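Side-chain contacts in CHAD domain (Ricinus communis, PDB 6QV5), which probably binds inorganic polyphosphate through an all-helical module built of four-helix bundles, and also carries a zinc ion: residues Asp53-Thr56 against Leu57-Arg61; Trp101-Leu105 against Ala106-Pro110; Gln238-Leu241 against Gly242-Asn245. All coordinates share one frame; numbering follows the deposited sequence.

Overall arrangement
All three contacts are local, each in or at the end of one helix, and they come in series along the chain; none nests in or crosses another. None closes a long loop, since in each the two segments follow one another directly. Contact 1 forms the first turns of helix 54-73, just after the zinc ligand His52. Contact 2 lies at the C-terminal end of helix 82-108, the next helix in the chain. These two touch: Pro54 and Leu57 pack on Asp102. Contact 3 lies inside helix 224-260, about 14 Å from contact 2, centre to centre. The two do not touch, but their helices do, as Val103 packs on Asp246.

Contact 1. Residues Asp53-Thr56 against Leu57-Arg61; sequences DPET and LHQMR
Glu55 reaches forward to Gln59 with a side-chain hydrogen bond, NE2 of Gln59 to OE2 of Glu55 at 2.8 Å. The amide meets this oxygen nearly along its C-O axis. The carboxylate and amide planes are only 26° apart. The other carboxylate oxygen, Glu55 OE1, sits at the edge of the His58 ring and takes a weak but straight bond from His58 ND1 at 3.5 Å. Here the planes are almost perpendicular. Glu55 thus spans both i+3 and i+4 partners. It can do so because its chain leaves with CG anti to the backbone N and then bends at chi2 (55°). Both polar atoms of the Gln59 amide are engaged, for OE1 is hydrogen-bonded to His40 NE2.

Asp53 is the N-cap of the helix. Its OD1 accepts from Glu55 N at 3.1 Å, through the anti lone pair. Asp53 O in turn takes the hydroxyl of Thr56, OG1, at 2.9 Å, from above the carbonyl plane. Backbone bonds then run from His58 to Pro54, Gln59 to Glu55 and Met60 to Thr56. His58 CB packs against Pro54 O at 3.3 Å.

This is the capped start of helix 54-73. Arg137 of helix 122-145 also bonds to Asp53 O. Leu57 is buried against Val48 of helix 45-50 and Ala98 of helix 82-108, while Met60 packs on Val48 and Leu144.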
loop_
_atom_site.group_PDB
_atom_site.type_symbol
_atom_site.label_atom_id
_atom_site.label_comp_id
_atom_site.label_asym_id
_atom_site.label_seq_id
_atom_site.Cartn_x
_atom_site.Cartn_y
_atom_site.Cartn_z
ATOM N N ASP A 53 13.648 10.332 7.055
ATOM C CA ASP A 53 14.006 9.100 6.343
ATOM C C ASP A 53 12.805 8.615 5.509
ATOM O O ASP A 53 11.721 8.434 6.070
ATOM C CB ASP A 53 14.457 8.014 7.343
ATOM C CG ASP A 53 15.202 6.824 6.753
ATOM O OD1 ASP A 53 14.711 6.243 5.757
ATOM O OD2 ASP A 53 16.257 6.451 7.310
ATOM N N PRO A 54 12.962 8.430 4.177
ATOM C CA PRO A 54 11.814 7.997 3.358
ATOM C C PRO A 54 11.339 6.566 3.612
ATOM O O PRO A 54 10.145 6.305 3.489
ATOM C CB PRO A 54 12.306 8.194 1.921
ATOM C CG PRO A 54 13.780 8.090 2.007
ATOM C CD PRO A 54 14.171 8.632 3.350
ATOM N N GLU A 55 12.264 5.650 3.971
ATOM C CA GLU A 55 11.973 4.237 4.232
ATOM C C GLU A 55 11.103 4.021 5.479
ATOM O O GLU A 55 10.216 3.164 5.453
ATOM C CB GLU A 55 13.276 3.411 4.288
ATOM C CG GLU A 55 13.094 1.895 4.342
ATOM C CD GLU A 55 12.262 1.230 3.256
ATOM O OE1 GLU A 55 12.315 1.678 2.088
ATOM O OE2 GLU A 55 11.564 0.242 3.579
ATOM N N THR A 56 11.347 4.804 6.552
ATOM C CA THR A 56 10.587 4.739 7.811
ATOM C C THR A 56 9.127 5.131 7.560
ATOM O O THR A 56 8.220 4.477 8.076
ATOM C CB THR A 56 11.242 5.604 8.898
ATOM O OG1 THR A 56 11.225 6.972 8.489
ATOM C CG2 THR A 56 12.670 5.171 9.219
ATOM N N LEU A 57 8.914 6.181 6.733
ATOM C CA LEU A 57 7.598 6.672 6.321
ATOM C C LEU A 57 6.935 5.649 5.381
ATOM O O LEU A 57 5.734 5.397 5.506
ATOM C CB LEU A 57 7.736 8.054 5.649
ATOM C CG LEU A 57 6.501 8.665 4.964
ATOM C CD1 LEU A 57 5.443 9.089 5.975
ATOM C CD2 LEU A 57 6.897 9.846 4.107
ATOM N N HIS A 58 7.728 5.056 4.455
ATOM C CA HIS A 58 7.274 4.034 3.508
ATOM C C HIS A 58 6.747 2.813 4.267
ATOM O O HIS A 58 5.636 2.363 3.985
ATOM C CB HIS A 58 8.406 3.642 2.534
ATOM C CG HIS A 58 8.055 2.563 1.549
ATOM N ND1 HIS A 58 8.997 1.638 1.136
ATOM C CD2 HIS A 58 6.881 2.298 0.926
ATOM C CE1 HIS A 58 8.371 0.846 0.280
ATOM N NE2 HIS A 58 7.095 1.201 0.126
ATOM N N GLN A 59 7.516 2.322 5.259
ATOM C CA GLN A 59 7.134 1.183 6.091
ATOM C C GLN A 59 5.873 1.444 6.915
ATOM O O GLN A 59 5.052 0.537 7.054
ATOM C CB GLN A 59 8.299 0.718 6.982
ATOM C CG GLN A 59 9.402 -0.042 6.230
ATOM C CD GLN A 59 8.893 -1.211 5.413
ATOM O OE1 GLN A 59 8.180 -2.091 5.906
ATOM N NE2 GLN A 59 9.248 -1.242 4.140
ATOM N N MET A 60 5.701 2.683 7.425
ATOM C CA MET A 60 4.516 3.059 8.201
ATOM C C MET A 60 3.272 3.128 7.311
ATOM O O MET A 60 2.205 2.677 7.729
ATOM C CB MET A 60 4.726 4.373 8.967
ATOM C CG MET A 60 3.803 4.506 10.158
ATOM S SD MET A 60 3.926 6.087 11.018
ATOM C CE MET A 60 2.920 5.752 12.405
ATOM N N ARG A 61 3.421 3.670 6.084
ATOM C CA ARG A 61 2.350 3.776 5.088
ATOM C C ARG A 61 1.884 2.384 4.651
ATOM O O ARG A 61 0.676 2.152 4.556
ATOM C CB ARG A 61 2.801 4.625 3.874
ATOM C CG ARG A 61 1.743 4.814 2.773
ATOM C CD ARG A 61 0.556 5.636 3.246
ATOM N NE ARG A 61 -0.594 5.524 2.347
ATOM C CZ ARG A 61 -1.672 4.787 2.596
ATOM N NH1 ARG A 61 -1.761 4.084 3.719
ATOM N NH2 ARG A 61 -2.672 4.750 1.727
#

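Contact 2. Residues Trp101-Leu105 against Ala106-Pro110; sequences WDVLL and ASTLP
Val103 O accepts both Ser107 N, at 2.8 Å, and Thr108 N, at 3.1 Å, from opposite faces of its plane, and Leu109 N then reaches Leu104 O at 2.8 Å, so the helix passes from an i+4 bond to a wider pi-type turn with i+5 bonds.

Leu104 and Leu109 make the apolar contact. The CD1 methyl of Leu104 meets CG of Leu109 at 3.9 Å, and the two side chains cross at a slant. Leu109 sends CG back alongside its own backbone N (chi1 -80°), which brings its branch close to the Leu104 carbonyl oxygen as well. Leu109 CB lies 3.3 Å from Leu104 O, and the CD1 methyl of Leu109 also comes near that oxygen.

This widened turn is at the C-terminal end of helix 82-108, in the all-helical CHAD fold. Here five-residue spacing brings Leu109 next to Leu104. Leu104 and Thr108 pack on Ala250 of helix 224-260, and Leu109 packs on Val129 of helix 122-145. Leu105 touches Gln130 of that same helix 122-145.

Thr108 OG1 comes to 3.4 Å from Leu104 CA and also meets the CG1 methyl of Val103. Pro110 has no backbone N-H to donate. Its ring carbons CG and CD instead rest beside Leu105 O, each at 3.4 Å.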
loop_
_atom_site.group_PDB
_atom_site.type_symbol
_atom_site.label_atom_id
_atom_site.label_comp_id
_atom_site.label_asym_id
_atom_site.label_seq_id
_atom_site.Cartn_x
_atom_site.Cartn_y
_atom_site.Cartn_z
ATOM N N TRP A 101 4.814 12.733 -2.185
ATOM C CA TRP A 101 5.816 13.767 -2.444
ATOM C C TRP A 101 7.248 13.248 -2.331
ATOM O O TRP A 101 8.135 13.779 -2.999
ATOM C CB TRP A 101 5.581 15.002 -1.564
ATOM C CG TRP A 101 4.461 15.859 -2.068
ATOM C CD1 TRP A 101 3.146 15.775 -1.722
ATOM C CD2 TRP A 101 4.545 16.862 -3.089
ATOM N NE1 TRP A 101 2.410 16.698 -2.426
ATOM C CE2 TRP A 101 3.242 17.375 -3.279
ATOM C CE3 TRP A 101 5.602 17.403 -3.841
ATOM C CZ2 TRP A 101 2.967 18.402 -4.191
ATOM C CZ3 TRP A 101 5.329 18.422 -4.741
ATOM C CH2 TRP A 101 4.026 18.909 -4.912
ATOM N N ASP A 102 7.471 12.203 -1.513
ATOM C CA ASP A 102 8.786 11.581 -1.347
ATOM C C ASP A 102 9.145 10.704 -2.553
ATOM O O ASP A 102 10.317 10.650 -2.929
ATOM C CB ASP A 102 8.856 10.772 -0.040
ATOM C CG ASP A 102 9.898 11.245 0.964
ATOM O OD1 ASP A 102 10.665 12.185 0.637
ATOM O OD2 ASP A 102 9.951 10.676 2.075
ATOM N N VAL A 103 8.137 10.025 -3.153
ATOM C CA VAL A 103 8.287 9.171 -4.342
ATOM C C VAL A 103 8.640 10.063 -5.542
ATOM O O VAL A 103 9.565 9.742 -6.288
ATOM C CB VAL A 103 7.032 8.278 -4.602
ATOM C CG1 VAL A 103 7.102 7.574 -5.959
ATOM C CG2 VAL A 103 6.838 7.255 -3.487
ATOM N N LEU A 104 7.922 11.197 -5.691
ATOM C CA LEU A 104 8.125 12.191 -6.746
ATOM C C LEU A 104 9.557 12.744 -6.723
ATOM O O LEU A 104 10.178 12.852 -7.776
ATOM C CB LEU A 104 7.077 13.327 -6.616
ATOM C CG LEU A 104 7.248 14.600 -7.474
ATOM C CD1 LEU A 104 7.094 14.311 -8.961
ATOM C CD2 LEU A 104 6.259 15.666 -7.062
ATOM N N LEU A 105 10.083 13.047 -5.524
ATOM C CA LEU A 105 11.421 13.597 -5.320
ATOM C C LEU A 105 12.568 12.597 -5.559
ATOM O O LEU A 105 13.543 12.949 -6.226
ATOM C CB LEU A 105 11.516 14.215 -3.908
ATOM C CG LEU A 105 12.822 14.920 -3.518
ATOM C CD1 LEU A 105 12.930 16.295 -4.163
ATOM C CD2 LEU A 105 12.939 15.038 -2.016
ATOM N N ALA A 106 12.463 11.379 -5.000
ATOM C CA ALA A 106 13.513 10.358 -5.067
ATOM C C ALA A 106 13.452 9.395 -6.262
ATOM O O ALA A 106 14.496 8.863 -6.647
ATOM C CB ALA A 106 13.537 9.562 -3.771
ATOM N N SER A 107 12.255 9.147 -6.828
ATOM C CA SER A 107 12.102 8.183 -7.920
ATOM C C SER A 107 11.590 8.757 -9.250
ATOM O O SER A 107 12.142 8.415 -10.295
ATOM C CB SER A 107 11.211 7.025 -7.471
ATOM O OG SER A 107 11.006 6.064 -8.493
ATOM N N THR A 108 10.533 9.589 -9.222
ATOM C CA THR A 108 9.906 10.108 -10.441
ATOM C C THR A 108 10.672 11.268 -11.101
ATOM O O THR A 108 10.817 11.252 -12.324
ATOM C CB THR A 108 8.435 10.457 -10.203
ATOM O OG1 THR A 108 7.936 9.691 -9.105
ATOM C CG2 THR A 108 7.580 10.180 -11.424
ATOM N N LEU A 109 11.138 12.270 -10.329
ATOM C CA LEU A 109 11.888 13.402 -10.891
ATOM C C LEU A 109 13.330 13.060 -11.335
ATOM O O LEU A 109 13.726 13.574 -12.381
ATOM C CB LEU A 109 11.893 14.628 -9.961
ATOM C CG LEU A 109 10.644 15.508 -9.988
ATOM C CD1 LEU A 109 10.520 16.296 -8.709
ATOM C CD2 LEU A 109 10.655 16.461 -11.175
ATOM N N PRO A 110 14.132 12.220 -10.612
ATOM C CA PRO A 110 15.513 11.949 -11.068
ATOM C C PRO A 110 15.666 11.258 -12.426
ATOM O O PRO A 110 16.735 11.380 -13.031
ATOM C CB PRO A 110 16.099 11.090 -9.940
ATOM C CG PRO A 110 15.248 11.377 -8.759
ATOM C CD PRO A 110 13.877 11.538 -9.327
#

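Contact 3. Residues Gln238-Leu241 against Gly242-Asn245; sequences QEEL and GRHN
Arg243 runs beside Glu240, one helical turn earlier, and the two side chains point the same way. At its root, Arg243 CB rests near two carbonyl oxygens, Glu239 O and Glu240 O, each 3.4 Å away. CG leaves anti to the backbone N, and the chain bends only at chi3 (58°), which turns the guanidinium toward the acid. Arg243 NE passes close to the carboxylate, 3.6 Å from Glu240 OE2. CZ is at a similar distance from that oxygen. The tip, Arg243 NH2, makes the salt bridge to Glu240 OE2 at 3.0 Å, with an N-H...O angle of 158°. The oxygen lies near the guanidinium plane, but the nitrogen stands above the carboxylate plane. The two planes are 39° apart, so the groups are not laid flat edge against edge.

This is an i to i+3 ion pair on helix 224-260 of the CHAD fold. It faces the residues that precede helix 286-293: Arg243 NH1 donates to Arg282 O, and Glu240 OE2 also accepts from Asp285 N. These two outer bonds tie the paired side chains to that segment.

In the same turns, backbone bonds link Gly242 N to Gln238 O at 2.9 Å and Asn245 N to Leu241 O at 3.1 Å. Leu241 is buried and packs on Ile289. Asn245 CB lies 3.4 Å from Leu241 O, and the Asn245 side chain touches Arg205 of helix 198-217.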
loop_
_atom_site.group_PDB
_atom_site.type_symbol
_atom_site.label_atom_id
_atom_site.label_comp_id
_atom_site.label_asym_id
_atom_site.label_seq_id
_atom_site.Cartn_x
_atom_site.Cartn_y
_atom_site.Cartn_z
ATOM N N GLN A 238 2.711 -5.836 -9.614
ATOM C CA GLN A 238 2.580 -4.650 -8.762
ATOM C C GLN A 238 3.636 -3.600 -9.134
ATOM O O GLN A 238 3.321 -2.411 -9.183
ATOM C CB GLN A 238 2.716 -5.043 -7.280
ATOM C CG GLN A 238 2.202 -3.994 -6.294
ATOM C CD GLN A 238 2.613 -4.283 -4.867
ATOM O OE1 GLN A 238 2.483 -5.405 -4.359
ATOM N NE2 GLN A 238 3.105 -3.263 -4.178
ATOM N N GLU A 239 4.879 -4.053 -9.398
ATOM C CA GLU A 239 6.025 -3.229 -9.789
ATOM C C GLU A 239 5.770 -2.538 -11.141
ATOM O O GLU A 239 6.111 -1.364 -11.297
ATOM C CB GLU A 239 7.291 -4.104 -9.858
ATOM C CG GLU A 239 8.598 -3.341 -9.995
ATOM C CD GLU A 239 9.771 -4.208 -10.411
ATOM O OE1 GLU A 239 10.256 -4.997 -9.569
ATOM O OE2 GLU A 239 10.204 -4.098 -11.581
ATOM N N GLU A 240 5.162 -3.267 -12.101
ATOM C CA GLU A 240 4.852 -2.768 -13.440
ATOM C C GLU A 240 3.715 -1.743 -13.440
ATOM O O GLU A 240 3.891 -0.653 -13.987
ATOM C CB GLU A 240 4.587 -3.932 -14.420
ATOM C CG GLU A 240 4.283 -3.526 -15.860
ATOM C CD GLU A 240 5.290 -2.662 -16.601
ATOM O OE1 GLU A 240 6.510 -2.794 -16.344
ATOM O OE2 GLU A 240 4.853 -1.859 -17.455
ATOM N N LEU A 241 2.562 -2.086 -12.832
ATOM C CA LEU A 241 1.403 -1.190 -12.752
ATOM C C LEU A 241 1.667 0.018 -11.843
ATOM O O LEU A 241 1.109 1.090 -12.081
ATOM C CB LEU A 241 0.136 -1.942 -12.306
ATOM C CG LEU A 241 -0.456 -2.956 -13.289
ATOM C CD1 LEU A 241 -1.271 -4.004 -12.563
ATOM C CD2 LEU A 241 -1.302 -2.275 -14.361
ATOM N N GLY A 242 2.520 -0.172 -10.833
ATOM C CA GLY A 242 2.923 0.866 -9.889
ATOM C C GLY A 242 3.821 1.911 -10.520
ATOM O O GLY A 242 3.750 3.087 -10.154
ATOM N N ARG A 243 4.668 1.483 -11.485
ATOM C CA ARG A 243 5.591 2.334 -12.246
ATOM C C ARG A 243 4.801 3.383 -13.043
ATOM O O ARG A 243 5.130 4.569 -12.979
ATOM C CB ARG A 243 6.466 1.468 -13.178
ATOM C CG ARG A 243 7.372 2.254 -14.130
ATOM C CD ARG A 243 7.817 1.438 -15.341
ATOM N NE ARG A 243 6.693 0.934 -16.141
ATOM C CZ ARG A 243 6.070 1.620 -17.095
ATOM N NH1 ARG A 243 6.444 2.861 -17.385
ATOM N NH2 ARG A 243 5.064 1.073 -17.763
ATOM N N HIS A 244 3.748 2.940 -13.765
ATOM C CA HIS A 244 2.872 3.804 -14.557
ATOM C C HIS A 244 2.008 4.684 -13.650
ATOM O O HIS A 244 1.681 5.812 -14.028
ATOM C CB HIS A 244 1.998 2.971 -15.511
ATOM C CG HIS A 244 1.233 3.799 -16.496
ATOM N ND1 HIS A 244 1.779 4.152 -17.718
ATOM C CD2 HIS A 244 -0.004 4.339 -16.397
ATOM C CE1 HIS A 244 0.856 4.880 -18.326
ATOM N NE2 HIS A 244 -0.232 5.024 -17.568
ATOM N N ASN A 245 1.649 4.166 -12.455
ATOM C CA ASN A 245 0.853 4.871 -11.450
ATOM C C ASN A 245 1.630 6.047 -10.854
ATOM O O ASN A 245 1.043 7.104 -10.628
ATOM C CB ASN A 245 0.384 3.911 -10.354
ATOM C CG ASN A 245 -0.423 4.563 -9.256
ATOM O OD1 ASN A 245 -1.445 5.216 -9.497
ATOM N ND2 ASN A 245 0.028 4.398 -8.023
#